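PDB 1BKP: thymidylate synthase 1 from Bacillus subtilis, which catalyses the reductive methylation of dUMP to dTMP, using 5,10-methylenetetrahydrofolate as both methyl donor and reductant, to supply thymidylate for DNA synthesis. Local coordinates for residues Q2-Y7 with P55-K60; S44-F49 with E212-I217; K231-R236 with L272-A277; E237-P242 with N265-D270. One frame throughout, in Å; residues are numbered along the deposited sequence.

Interaction 1. Residues Q2-Y7 with P55-K60; sequences QFDKQY and PILTTK
Phe3 and Tyr7 each have CG anti to the backbone N (chi1 -179° in Phe3), and both rings meet Leu57, while Asp4, with CG anti to its carbonyl carbon, holds its carboxylate up to Thr58. The contact sets the first turn of helix 3-17, with Gln2 at the N-cap position, against the loop between strand 39-49 and helix 64-75 of the thymidylate synthase fold. Both carboxylate oxygens of Asp4 are used by one residue: Thr58 N donates to Asp4 OD1 at 2.9 Å and Thr58 OG1 to Asp4 OD2 at 2.7 Å, each on the syn side. The paired bonds fix the rotation of the carboxylate, and Thr58 OG1 also accepts from Phe239 N. An alanine in place of Asp4 would probably leave both Thr58 N and the threonine hydroxyl without the carboxylate acceptors they have here. Gln2, bent at chi2, brings its amide to the preceding part of the loop, where NE2 donates to Ile56 O at 2.8 Å, nearly along the C=O axis and almost straight at 170°.

Next to these polar bonds Leu57 divides its two methyl groups between the aromatic rings in CH-pi contacts. CD2 lies over a face of Phe3, 3.6 Å from the ring centroid, and CD1 over a face of Tyr7, 4.1 Å from the centroid. Phe3 CB also packs on Pro55 CB. Beyond its ring, Tyr7 OH is hydrogen-bonded to Met184 O and receives a bond from a water 2.9 Å away, which itself accepts from Lys60 NZ.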
# COMPACT_ATOMS: atom_id res chain seq x y z
N GLN A 2 -3.16 -19.35 13.26
CA GLN A 2 -4.36 -18.73 13.55
C GLN A 2 -4.36 -17.19 13.33
O GLN A 2 -3.61 -16.32 13.87
CB GLN A 2 -5.08 -19.08 14.94
CG GLN A 2 -6.28 -20.28 14.76
CD GLN A 2 -7.32 -20.09 13.60
OE1 GLN A 2 -7.86 -21.07 13.10
NE2 GLN A 2 -7.70 -18.84 13.29
N PHE A 3 -5.36 -16.92 12.56
CA PHE A 3 -5.85 -15.60 12.40
C PHE A 3 -6.41 -15.23 13.81
O PHE A 3 -6.33 -14.11 14.19
CB PHE A 3 -6.99 -15.67 11.39
CG PHE A 3 -7.62 -14.32 11.07
CD1 PHE A 3 -6.96 -13.11 11.36
CD2 PHE A 3 -8.87 -14.25 10.53
CE1 PHE A 3 -7.58 -11.87 11.11
CE2 PHE A 3 -9.47 -12.95 10.29
CZ PHE A 3 -8.83 -11.82 10.57
N ASP A 4 -6.95 -16.16 14.60
CA ASP A 4 -7.51 -15.80 15.91
C ASP A 4 -6.42 -15.19 16.73
O ASP A 4 -6.65 -14.25 17.45
CB ASP A 4 -7.95 -17.05 16.68
CG ASP A 4 -9.25 -17.68 16.12
OD1 ASP A 4 -10.21 -16.94 15.95
OD2 ASP A 4 -9.33 -18.91 16.01
N LYS A 5 -5.23 -15.78 16.70
CA LYS A 5 -4.14 -15.23 17.52
C LYS A 5 -3.70 -13.84 17.13
O LYS A 5 -3.58 -12.95 17.94
CB LYS A 5 -2.92 -16.18 17.46
CG LYS A 5 -3.28 -17.48 18.20
CD LYS A 5 -2.11 -18.39 18.43
CE LYS A 5 -2.63 -19.68 19.02
NZ LYS A 5 -3.42 -19.33 20.24
N GLN A 6 -3.54 -13.64 15.82
CA GLN A 6 -3.11 -12.35 15.32
C GLN A 6 -4.17 -11.35 15.47
O GLN A 6 -3.87 -10.19 15.77
CB GLN A 6 -2.66 -12.48 13.85
CG GLN A 6 -1.37 -13.30 13.75
CD GLN A 6 -0.79 -13.26 12.31
OE1 GLN A 6 -0.59 -12.18 11.77
NE2 GLN A 6 -0.62 -14.39 11.70
N TYR A 7 -5.42 -11.76 15.23
CA TYR A 7 -6.53 -10.77 15.32
C TYR A 7 -6.69 -10.24 16.79
O TYR A 7 -6.78 -9.02 17.05
CB TYR A 7 -7.81 -11.46 14.83
CG TYR A 7 -9.07 -10.65 14.97
CD1 TYR A 7 -9.41 -9.73 14.00
CD2 TYR A 7 -9.95 -10.89 16.01
CE1 TYR A 7 -10.61 -9.02 14.01
CE2 TYR A 7 -11.18 -10.20 16.04
CZ TYR A 7 -11.52 -9.26 15.06
OH TYR A 7 -12.68 -8.49 15.10
N PRO A 55 -7.04 -18.54 6.77
CA PRO A 55 -7.16 -17.53 7.80
C PRO A 55 -8.64 -17.22 8.07
O PRO A 55 -9.26 -16.52 7.31
CB PRO A 55 -6.40 -16.30 7.21
CG PRO A 55 -6.49 -16.49 5.76
CD PRO A 55 -6.42 -18.01 5.52
N ILE A 56 -9.21 -17.79 9.14
CA ILE A 56 -10.60 -17.53 9.45
C ILE A 56 -10.73 -17.61 10.93
O ILE A 56 -9.89 -18.24 11.65
CB ILE A 56 -11.52 -18.54 8.71
CG1 ILE A 56 -12.99 -18.10 8.76
CG2 ILE A 56 -11.36 -19.98 9.25
CD1 ILE A 56 -13.86 -18.84 7.71
N LEU A 57 -11.57 -16.69 11.45
CA LEU A 57 -11.76 -16.68 12.90
C LEU A 57 -12.57 -17.87 13.38
O LEU A 57 -13.48 -18.31 12.65
CB LEU A 57 -12.57 -15.46 13.34
CG LEU A 57 -11.93 -14.06 13.18
CD1 LEU A 57 -12.75 -13.07 14.09
CD2 LEU A 57 -10.38 -14.16 13.55
N THR A 58 -12.28 -18.38 14.59
CA THR A 58 -13.15 -19.41 15.15
C THR A 58 -13.90 -18.88 16.41
O THR A 58 -14.77 -19.57 16.99
CB THR A 58 -12.44 -20.64 15.47
OG1 THR A 58 -11.50 -20.42 16.53
CG2 THR A 58 -11.79 -21.25 14.15
N THR A 59 -13.56 -17.67 16.85
CA THR A 59 -14.22 -17.13 18.03
C THR A 59 -15.62 -16.58 17.72
O THR A 59 -16.34 -16.18 18.61
CB THR A 59 -13.38 -16.08 18.80
OG1 THR A 59 -13.11 -15.06 17.88
CG2 THR A 59 -12.02 -16.69 19.37
N LYS A 60 -15.94 -16.47 16.43
CA LYS A 60 -17.29 -16.11 15.98
C LYS A 60 -17.37 -16.62 14.55
O LYS A 60 -16.35 -16.93 13.94
CB LYS A 60 -17.54 -14.59 16.01
CG LYS A 60 -16.90 -13.81 14.89
CD LYS A 60 -17.43 -12.42 14.75
CE LYS A 60 -16.71 -11.67 13.53
NZ LYS A 60 -17.08 -10.18 13.40
O HOH W 1 -10.45 -14.39 18.05
O HOH W 2 -15.21 -9.90 15.57

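Interaction 2. Residues S44-F49 with E212-I217; sequences SKQMRF and EYIFNI
Glu212 begins the pairing by reaching across to Arg48: with CG anti to the backbone N and the chain extended beyond it, its carboxylate meets the guanidinium in a salt bridge. Arg48 NE donates to Glu212 OE2 at 2.8 Å, nearly straight (174°) and from above the carboxylate plane, whereas the bond from NH2 to OE1 is long and weak. Tyr213 exchanges both backbone hydrogen bonds with Phe49, and their rings lie side by side, rim to rim, with CD2 of each 3.6 Å apart. Ile214, in a non-hydrogen-bonded pair with Arg48, lays CG1 over one face of the guanidinium and brings CG2 against Gln46 NE2 at 3.7 Å. Gln46 OE1 in turn accepts from Arg48 NH1 at 3.1 Å, which helps to hold the guanidinium in place. Phe215 pairs with Met47 through the backbone, and Met47 CE approaches its ring obliquely. At Asn216, OD1 accepts from Gln46 NE2 at 2.9 Å on a lone pair, with the two amide planes 54° apart. Ile217 closes the register opposite Lys45, its CD1 4.2 Å from Met47 CE.

These antiparallel strands belong to the mixed sheet through which thymidylate synthase subunits pair. The face bearing Gln46, Arg48, Ile214 and Asn216 looks to the second subunit, where Ser44 O and Ile43 O of that subunit accept from Arg48 NH1 and NH2. On the other face, Met47 and Phe49 pack on helix 3-17 and Tyr213 on helix 188-206, while strand 172-183 flanks segment 212-217 through backbone bonds to Leu175 and Val177.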
# COMPACT_ATOMS: atom_id res chain seq x y z
N SER A 44 -1.36 1.60 10.89
CA SER A 44 -0.51 0.67 10.26
C SER A 44 -0.23 -0.64 10.98
O SER A 44 0.77 -0.78 11.68
CB SER A 44 0.79 1.37 9.80
OG SER A 44 1.55 0.56 8.96
N LYS A 45 -1.07 -1.64 10.71
CA LYS A 45 -0.87 -2.99 11.33
C LYS A 45 -0.75 -3.98 10.14
O LYS A 45 -1.28 -3.73 9.05
CB LYS A 45 -2.11 -3.41 12.19
CG LYS A 45 -2.27 -2.49 13.44
CD LYS A 45 -1.16 -2.85 14.46
CE LYS A 45 -1.26 -2.14 15.75
NZ LYS A 45 -0.40 -2.91 16.75
N GLN A 46 -0.25 -5.16 10.44
CA GLN A 46 -0.01 -6.16 9.41
C GLN A 46 -0.26 -7.58 9.93
O GLN A 46 0.15 -7.89 11.05
CB GLN A 46 1.47 -6.09 8.94
CG GLN A 46 1.74 -7.12 7.88
CD GLN A 46 3.12 -7.07 7.30
OE1 GLN A 46 3.95 -7.86 7.70
NE2 GLN A 46 3.36 -6.20 6.32
N MET A 47 -0.92 -8.42 9.13
CA MET A 47 -1.08 -9.84 9.50
C MET A 47 -0.44 -10.59 8.35
O MET A 47 -0.60 -10.15 7.19
CB MET A 47 -2.58 -10.21 9.66
CG MET A 47 -3.15 -9.50 10.91
SD MET A 47 -4.95 -9.79 11.05
CE MET A 47 -5.49 -8.92 9.77
N ARG A 48 0.28 -11.69 8.68
CA ARG A 48 0.95 -12.50 7.63
C ARG A 48 0.64 -13.96 7.95
O ARG A 48 0.72 -14.35 9.12
CB ARG A 48 2.47 -12.39 7.70
CG ARG A 48 3.00 -11.01 7.66
CD ARG A 48 4.53 -11.06 7.69
NE ARG A 48 5.27 -11.51 6.49
CZ ARG A 48 6.04 -10.67 5.76
NH1 ARG A 48 6.00 -9.35 5.96
NH2 ARG A 48 6.77 -11.12 4.77
N PHE A 49 0.40 -14.74 6.91
CA PHE A 49 0.06 -16.15 7.06
C PHE A 49 0.88 -16.94 6.03
O PHE A 49 1.09 -16.50 4.86
CB PHE A 49 -1.43 -16.33 6.79
CG PHE A 49 -2.27 -15.47 7.63
CD1 PHE A 49 -2.66 -15.89 8.91
CD2 PHE A 49 -2.73 -14.27 7.16
CE1 PHE A 49 -3.49 -15.11 9.62
CE2 PHE A 49 -3.56 -13.51 7.91
CZ PHE A 49 -3.95 -13.92 9.11
N GLU A 212 3.14 -16.90 0.73
CA GLU A 212 2.67 -16.18 1.93
C GLU A 212 1.46 -15.31 1.63
O GLU A 212 1.27 -14.96 0.45
CB GLU A 212 3.86 -15.29 2.39
CG GLU A 212 3.64 -14.72 3.72
CD GLU A 212 4.93 -14.37 4.40
OE1 GLU A 212 5.97 -14.24 3.71
OE2 GLU A 212 4.89 -14.20 5.64
N TYR A 213 0.64 -14.94 2.65
CA TYR A 213 -0.52 -14.05 2.38
C TYR A 213 -0.37 -12.94 3.45
O TYR A 213 -0.23 -13.27 4.63
CB TYR A 213 -1.80 -14.83 2.61
CG TYR A 213 -3.03 -13.94 2.68
CD1 TYR A 213 -3.37 -13.06 1.65
CD2 TYR A 213 -3.86 -14.00 3.77
CE1 TYR A 213 -4.56 -12.29 1.74
CE2 TYR A 213 -5.04 -13.25 3.85
CZ TYR A 213 -5.39 -12.41 2.80
OH TYR A 213 -6.64 -11.75 2.83
N ILE A 214 -0.26 -11.69 3.03
CA ILE A 214 -0.02 -10.55 3.90
C ILE A 214 -1.20 -9.57 3.73
O ILE A 214 -1.51 -9.16 2.63
CB ILE A 214 1.30 -9.91 3.45
CG1 ILE A 214 2.40 -10.96 3.54
CG2 ILE A 214 1.62 -8.73 4.29
CD1 ILE A 214 3.32 -10.96 2.37
N PHE A 215 -1.68 -9.02 4.85
CA PHE A 215 -2.87 -8.14 4.83
C PHE A 215 -2.49 -6.94 5.68
O PHE A 215 -2.16 -7.05 6.86
CB PHE A 215 -4.04 -8.87 5.45
CG PHE A 215 -5.41 -8.14 5.23
CD1 PHE A 215 -5.76 -7.03 6.00
CD2 PHE A 215 -6.25 -8.54 4.20
CE1 PHE A 215 -6.96 -6.27 5.75
CE2 PHE A 215 -7.50 -7.82 3.89
CZ PHE A 215 -7.86 -6.69 4.66
N ASN A 216 -2.39 -5.82 5.02
CA ASN A 216 -1.98 -4.55 5.67
C ASN A 216 -3.15 -3.67 5.89
O ASN A 216 -3.96 -3.53 4.98
CB ASN A 216 -1.07 -3.79 4.71
CG ASN A 216 0.29 -4.48 4.51
OD1 ASN A 216 0.98 -4.75 5.50
ND2 ASN A 216 0.56 -4.96 3.31
N ILE A 217 -3.17 -2.94 7.00
CA ILE A 217 -4.34 -2.04 7.22
C ILE A 217 -3.78 -0.68 7.66
O ILE A 217 -2.86 -0.64 8.47
CB ILE A 217 -5.24 -2.48 8.36
CG1 ILE A 217 -5.76 -3.91 8.20
CG2 ILE A 217 -6.52 -1.60 8.39
CD1 ILE A 217 -5.04 -4.84 9.10
O HOH W 3 1.00 -2.30 7.58

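Interaction 3. Residues K231-R236 with L272-A277; sequences KIQMER and LLFEVA
Leu272 meets Ile232, Gln233 and Arg236 with its branched end, CG standing anti to the carbonyl carbon and beside the backbone N (chi1 -68°). Its two methyl groups diverge: CD1 comes within 3.6 Å of Gln233 CG, and CD2 lies 4.1 Å from Ile232 CG2, the leucine and isoleucine sliding past each other in opposite directions. Arg236 bends at chi2 and chi3 and reaches toward Leu272 tip to tip, with CD1 of the leucine over one face of the guanidinium. Arg236 NH2 is 3.8 Å from Leu272 CD1, and NH1 is at 3.9 Å from CD2. An alanine in place of Leu272 would probably open a gap between Gln233 and Arg236 and leave that guanidinium face without its apolar cover.

Gln233 departs from a staggered chi1 (-97°) but is extended beyond CG. Its OE1 lies in the plane of the Phe274 ring, 3.7 Å from CZ at the rim, with amide and ring planes 70° apart. The NE2 of the same amide is hydrogen-bonded to Thr59 OG1. Phe274 also makes an edge-to-face pair with His226.

The contact joins the end region of helix 227-235 to the C-terminal tail, which in thymidylate synthases folds over the active site when ligands bind; Ala277, further along, is predicted to bind the folate. Arg236 NH2 spends its bonds elsewhere, on Asp270 O and Thr59 O. Between these two segments the contact is therefore mainly van der Waals, while directional bonding of the tail to this helix comes from Asn229 ND2 to Leu273 O.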
# COMPACT_ATOMS: atom_id res chain seq x y z
N LYS A 231 -14.05 -8.14 23.81
CA LYS A 231 -13.42 -8.64 25.04
C LYS A 231 -13.92 -10.06 25.24
O LYS A 231 -13.16 -10.91 25.68
CB LYS A 231 -13.79 -7.77 26.26
CG LYS A 231 -12.92 -6.49 26.38
CD LYS A 231 -13.35 -5.80 27.68
CE LYS A 231 -12.85 -4.37 27.79
NZ LYS A 231 -11.49 -4.34 28.34
N ILE A 232 -15.21 -10.30 25.01
CA ILE A 232 -15.74 -11.68 25.08
C ILE A 232 -15.04 -12.57 24.08
O ILE A 232 -14.52 -13.64 24.46
CB ILE A 232 -17.27 -11.72 24.76
CG1 ILE A 232 -18.06 -11.15 25.93
CG2 ILE A 232 -17.78 -13.22 24.41
CD1 ILE A 232 -19.54 -10.97 25.47
N GLN A 233 -15.00 -12.16 22.81
CA GLN A 233 -14.32 -12.97 21.80
C GLN A 233 -12.93 -13.37 22.16
O GLN A 233 -12.48 -14.41 21.82
CB GLN A 233 -14.17 -12.20 20.49
CG GLN A 233 -15.21 -12.54 19.58
CD GLN A 233 -15.08 -11.84 18.28
OE1 GLN A 233 -15.60 -10.70 18.14
NE2 GLN A 233 -14.43 -12.51 17.28
N MET A 234 -12.19 -12.46 22.76
CA MET A 234 -10.85 -12.73 23.11
C MET A 234 -10.66 -13.80 24.14
O MET A 234 -9.59 -14.36 24.18
CB MET A 234 -10.13 -11.45 23.51
CG MET A 234 -9.71 -10.68 22.24
SD MET A 234 -8.82 -9.23 22.60
CE MET A 234 -9.84 -8.32 23.83
N GLU A 235 -11.62 -13.99 25.02
CA GLU A 235 -11.51 -15.01 26.06
C GLU A 235 -12.09 -16.33 25.62
O GLU A 235 -12.06 -17.28 26.37
CB GLU A 235 -12.30 -14.62 27.34
CG GLU A 235 -11.88 -13.36 28.11
CD GLU A 235 -12.97 -12.89 29.18
OE1 GLU A 235 -13.87 -13.67 29.62
OE2 GLU A 235 -12.90 -11.70 29.59
N ARG A 236 -12.62 -16.39 24.42
CA ARG A 236 -13.20 -17.65 23.95
C ARG A 236 -12.22 -18.72 23.51
O ARG A 236 -11.04 -18.46 23.17
CB ARG A 236 -14.19 -17.32 22.82
CG ARG A 236 -15.58 -17.51 23.25
CD ARG A 236 -16.52 -16.40 22.99
NE ARG A 236 -17.19 -16.44 21.74
CZ ARG A 236 -18.48 -16.20 21.40
NH1 ARG A 236 -19.56 -15.91 22.17
NH2 ARG A 236 -18.63 -16.02 20.10
N LEU A 272 -22.65 -13.19 18.30
CA LEU A 272 -22.58 -11.97 19.12
C LEU A 272 -23.25 -10.92 18.26
O LEU A 272 -22.98 -10.87 17.08
CB LEU A 272 -21.10 -11.52 19.26
CG LEU A 272 -20.22 -12.45 20.08
CD1 LEU A 272 -18.74 -12.19 19.74
CD2 LEU A 272 -20.54 -12.23 21.59
N LEU A 273 -24.06 -10.03 18.85
CA LEU A 273 -24.76 -9.02 18.08
C LEU A 273 -23.99 -7.68 18.29
O LEU A 273 -23.75 -7.29 19.39
CB LEU A 273 -26.20 -8.80 18.65
CG LEU A 273 -27.32 -9.81 18.21
CD1 LEU A 273 -26.82 -11.11 18.01
CD2 LEU A 273 -28.49 -9.85 19.19
N PHE A 274 -23.58 -7.06 17.21
CA PHE A 274 -22.88 -5.77 17.30
C PHE A 274 -23.83 -4.66 16.84
O PHE A 274 -24.43 -4.71 15.77
CB PHE A 274 -21.70 -5.83 16.32
CG PHE A 274 -20.64 -6.80 16.72
CD1 PHE A 274 -19.59 -6.38 17.58
CD2 PHE A 274 -20.64 -8.10 16.25
CE1 PHE A 274 -18.58 -7.19 17.99
CE2 PHE A 274 -19.60 -8.96 16.67
CZ PHE A 274 -18.57 -8.50 17.53
N GLU A 275 -23.95 -3.66 17.68
CA GLU A 275 -24.74 -2.46 17.45
C GLU A 275 -24.36 -1.85 16.10
O GLU A 275 -23.19 -1.76 15.77
CB GLU A 275 -24.40 -1.45 18.55
CG GLU A 275 -24.45 -1.91 20.09
CD GLU A 275 -23.54 -3.13 20.58
OE1 GLU A 275 -22.44 -3.48 20.06
OE2 GLU A 275 -23.97 -3.77 21.56
N VAL A 276 -25.36 -1.43 15.35
CA VAL A 276 -25.18 -0.78 14.04
C VAL A 276 -24.80 0.72 14.15
O VAL A 276 -25.47 1.47 14.88
CB VAL A 276 -26.51 -0.78 13.23
CG1 VAL A 276 -26.44 -1.76 12.13
CG2 VAL A 276 -27.65 -1.16 14.13
N ALA A 277 -23.78 1.14 13.40
CA ALA A 277 -23.35 2.54 13.38
C ALA A 277 -23.56 3.03 11.94
O ALA A 277 -22.89 2.56 11.00
CB ALA A 277 -21.86 2.69 13.80

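Interaction 4. Residues E237-P242 with N265-D270; sequences EQFEAP and NYKHGD
Pro242 and Tyr266 make the close part of this contact, lying side by side and pointing the same way. Pro242 CB is 3.7 Å from Tyr266 CA, and CG meets CD1 of the tyrosine ring at 3.8 Å, approaching obliquely. Tyr266 has CG anti to the backbone N (chi1 -174°), and one face of its ring carries His268 CD2 above the centre. Its hydroxyl is bonded to Leu57 O and Val62 N, and Ile56 packs on both Pro242 and Tyr266, which places this end against the loop 55-60. The two segments flank a small antiparallel sheet, 243-246 with 261-264: segment 237-242 leads into the first strand from helix 227-235, and segment 265-270 leaves the second.

At Phe239 the backbones stand further apart and the contact turns to solvent. Phe239 and Lys267 cross at about a right angle, with Phe239 CD2 3.8 Å from Lys267 CB, and the rest of the lysine chain runs on away from the ring. Water takes over where the backbones separate. One molecule, at the edge of the Tyr266 ring and in its plane, donates to Glu240 O at 2.6 Å and to Lys267 O at 2.9 Å. Another, beside the exposed Asn265, accepts from Asn265 ND2 and donates to Ala241 O, 3.0 Å away.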
# COMPACT_ATOMS: atom_id res chain seq x y z
N GLU A 237 -12.69 -19.95 23.53
CA GLU A 237 -11.90 -21.07 23.08
C GLU A 237 -11.60 -20.91 21.58
O GLU A 237 -12.43 -20.34 20.85
CB GLU A 237 -12.74 -22.34 23.38
CG GLU A 237 -12.07 -23.67 23.28
CD GLU A 237 -12.75 -24.70 24.19
OE1 GLU A 237 -13.98 -24.85 24.09
OE2 GLU A 237 -12.04 -25.33 25.02
N GLN A 238 -10.42 -21.35 21.11
CA GLN A 238 -10.05 -21.28 19.67
C GLN A 238 -9.99 -22.77 19.15
O GLN A 238 -9.37 -23.63 19.78
CB GLN A 238 -8.69 -20.60 19.46
CG GLN A 238 -8.69 -19.14 19.98
CD GLN A 238 -7.35 -18.49 19.97
OE1 GLN A 238 -6.40 -18.99 19.40
NE2 GLN A 238 -7.25 -17.34 20.61
N PHE A 239 -10.53 -23.02 17.96
CA PHE A 239 -10.58 -24.33 17.35
C PHE A 239 -9.60 -24.38 16.21
O PHE A 239 -8.97 -23.37 15.88
CB PHE A 239 -11.98 -24.55 16.85
CG PHE A 239 -13.00 -24.64 17.99
CD1 PHE A 239 -12.74 -25.48 19.10
CD2 PHE A 239 -14.07 -23.76 18.07
CE1 PHE A 239 -13.53 -25.42 20.25
CE2 PHE A 239 -14.86 -23.70 19.22
CZ PHE A 239 -14.57 -24.54 20.30
N GLU A 240 -9.39 -25.56 15.65
CA GLU A 240 -8.49 -25.70 14.52
C GLU A 240 -9.19 -25.12 13.31
O GLU A 240 -10.42 -25.15 13.22
CB GLU A 240 -8.20 -27.20 14.24
CG GLU A 240 -7.51 -27.90 15.38
CD GLU A 240 -6.67 -29.07 14.88
OE1 GLU A 240 -6.97 -29.59 13.78
OE2 GLU A 240 -5.71 -29.46 15.59
N ALA A 241 -8.41 -24.68 12.33
CA ALA A 241 -9.01 -24.08 11.21
C ALA A 241 -9.70 -25.14 10.33
O ALA A 241 -9.25 -26.29 10.26
CB ALA A 241 -8.00 -23.31 10.43
N PRO A 242 -10.81 -24.74 9.64
CA PRO A 242 -11.54 -25.64 8.75
C PRO A 242 -10.70 -25.82 7.49
O PRO A 242 -9.77 -25.05 7.22
CB PRO A 242 -12.83 -24.85 8.47
CG PRO A 242 -12.45 -23.45 8.64
CD PRO A 242 -11.52 -23.45 9.78
N ASN A 265 -15.69 -28.73 8.27
CA ASN A 265 -15.40 -28.84 9.70
C ASN A 265 -15.20 -27.44 10.33
O ASN A 265 -14.38 -27.26 11.23
CB ASN A 265 -14.15 -29.70 9.89
CG ASN A 265 -13.86 -29.98 11.34
OD1 ASN A 265 -14.73 -30.43 12.09
ND2 ASN A 265 -12.64 -29.66 11.75
N TYR A 266 -16.05 -26.51 9.94
CA TYR A 266 -15.90 -25.16 10.53
C TYR A 266 -16.56 -25.04 11.91
O TYR A 266 -17.76 -24.88 11.95
CB TYR A 266 -16.48 -24.13 9.58
CG TYR A 266 -16.26 -22.68 10.00
CD1 TYR A 266 -15.27 -22.29 10.94
CD2 TYR A 266 -17.06 -21.67 9.43
CE1 TYR A 266 -15.06 -20.94 11.31
CE2 TYR A 266 -16.89 -20.31 9.79
CZ TYR A 266 -15.87 -19.97 10.76
OH TYR A 266 -15.74 -18.66 11.15
N LYS A 267 -15.82 -25.17 13.01
CA LYS A 267 -16.41 -25.01 14.35
C LYS A 267 -16.09 -23.56 14.78
O LYS A 267 -14.99 -23.07 14.50
CB LYS A 267 -15.74 -25.93 15.37
CG LYS A 267 -16.02 -27.38 15.22
CD LYS A 267 -15.23 -28.10 16.31
CE LYS A 267 -15.52 -29.59 16.31
NZ LYS A 267 -14.86 -30.30 17.46
N HIS A 268 -17.00 -22.90 15.46
CA HIS A 268 -16.76 -21.50 15.87
C HIS A 268 -17.65 -21.18 17.09
O HIS A 268 -18.54 -21.99 17.39
CB HIS A 268 -17.18 -20.62 14.73
CG HIS A 268 -18.58 -20.92 14.26
ND1 HIS A 268 -19.70 -20.42 14.91
CD2 HIS A 268 -19.04 -21.65 13.23
CE1 HIS A 268 -20.79 -20.84 14.30
NE2 HIS A 268 -20.42 -21.59 13.28
N GLY A 269 -17.37 -20.07 17.79
CA GLY A 269 -18.19 -19.69 18.97
C GLY A 269 -19.55 -19.11 18.54
O GLY A 269 -19.90 -18.99 17.34
N ASP A 270 -20.39 -18.95 19.53
CA ASP A 270 -21.76 -18.44 19.36
C ASP A 270 -21.89 -17.00 18.86
O ASP A 270 -20.99 -16.13 19.07
CB ASP A 270 -22.51 -18.65 20.67
CG ASP A 270 -22.73 -20.16 21.00
OD1 ASP A 270 -22.67 -21.02 20.09
OD2 ASP A 270 -23.00 -20.48 22.17
O HOH W 4 -12.88 -24.35 12.98
O HOH W 5 -9.94 -29.14 10.63

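In the fold
In interaction 1 every touching residue is buried, interaction 2 is partly buried, and interactions 3 and 4 lie at the surface. Helix 3-17 ties the first two together: Gln6 NE2 bonds to Arg48 O, and Phe3 packs on Met47. The loop 55-60 serves the other two, through Thr59 with Gln233 and Arg236 of interaction 3, and through Leu57 O with Tyr266 and Thr58 O with Gly269 N of interaction 4. Interaction 4 is nested within the chain loop closed by interaction 3, and Arg236 NH2 with Asp270 O links them. The chemistry follows position: regular backbone pairing in the sheet, carboxylate bonds and CH-pi contacts at the helix start, and apolar or water-mediated contacts outside.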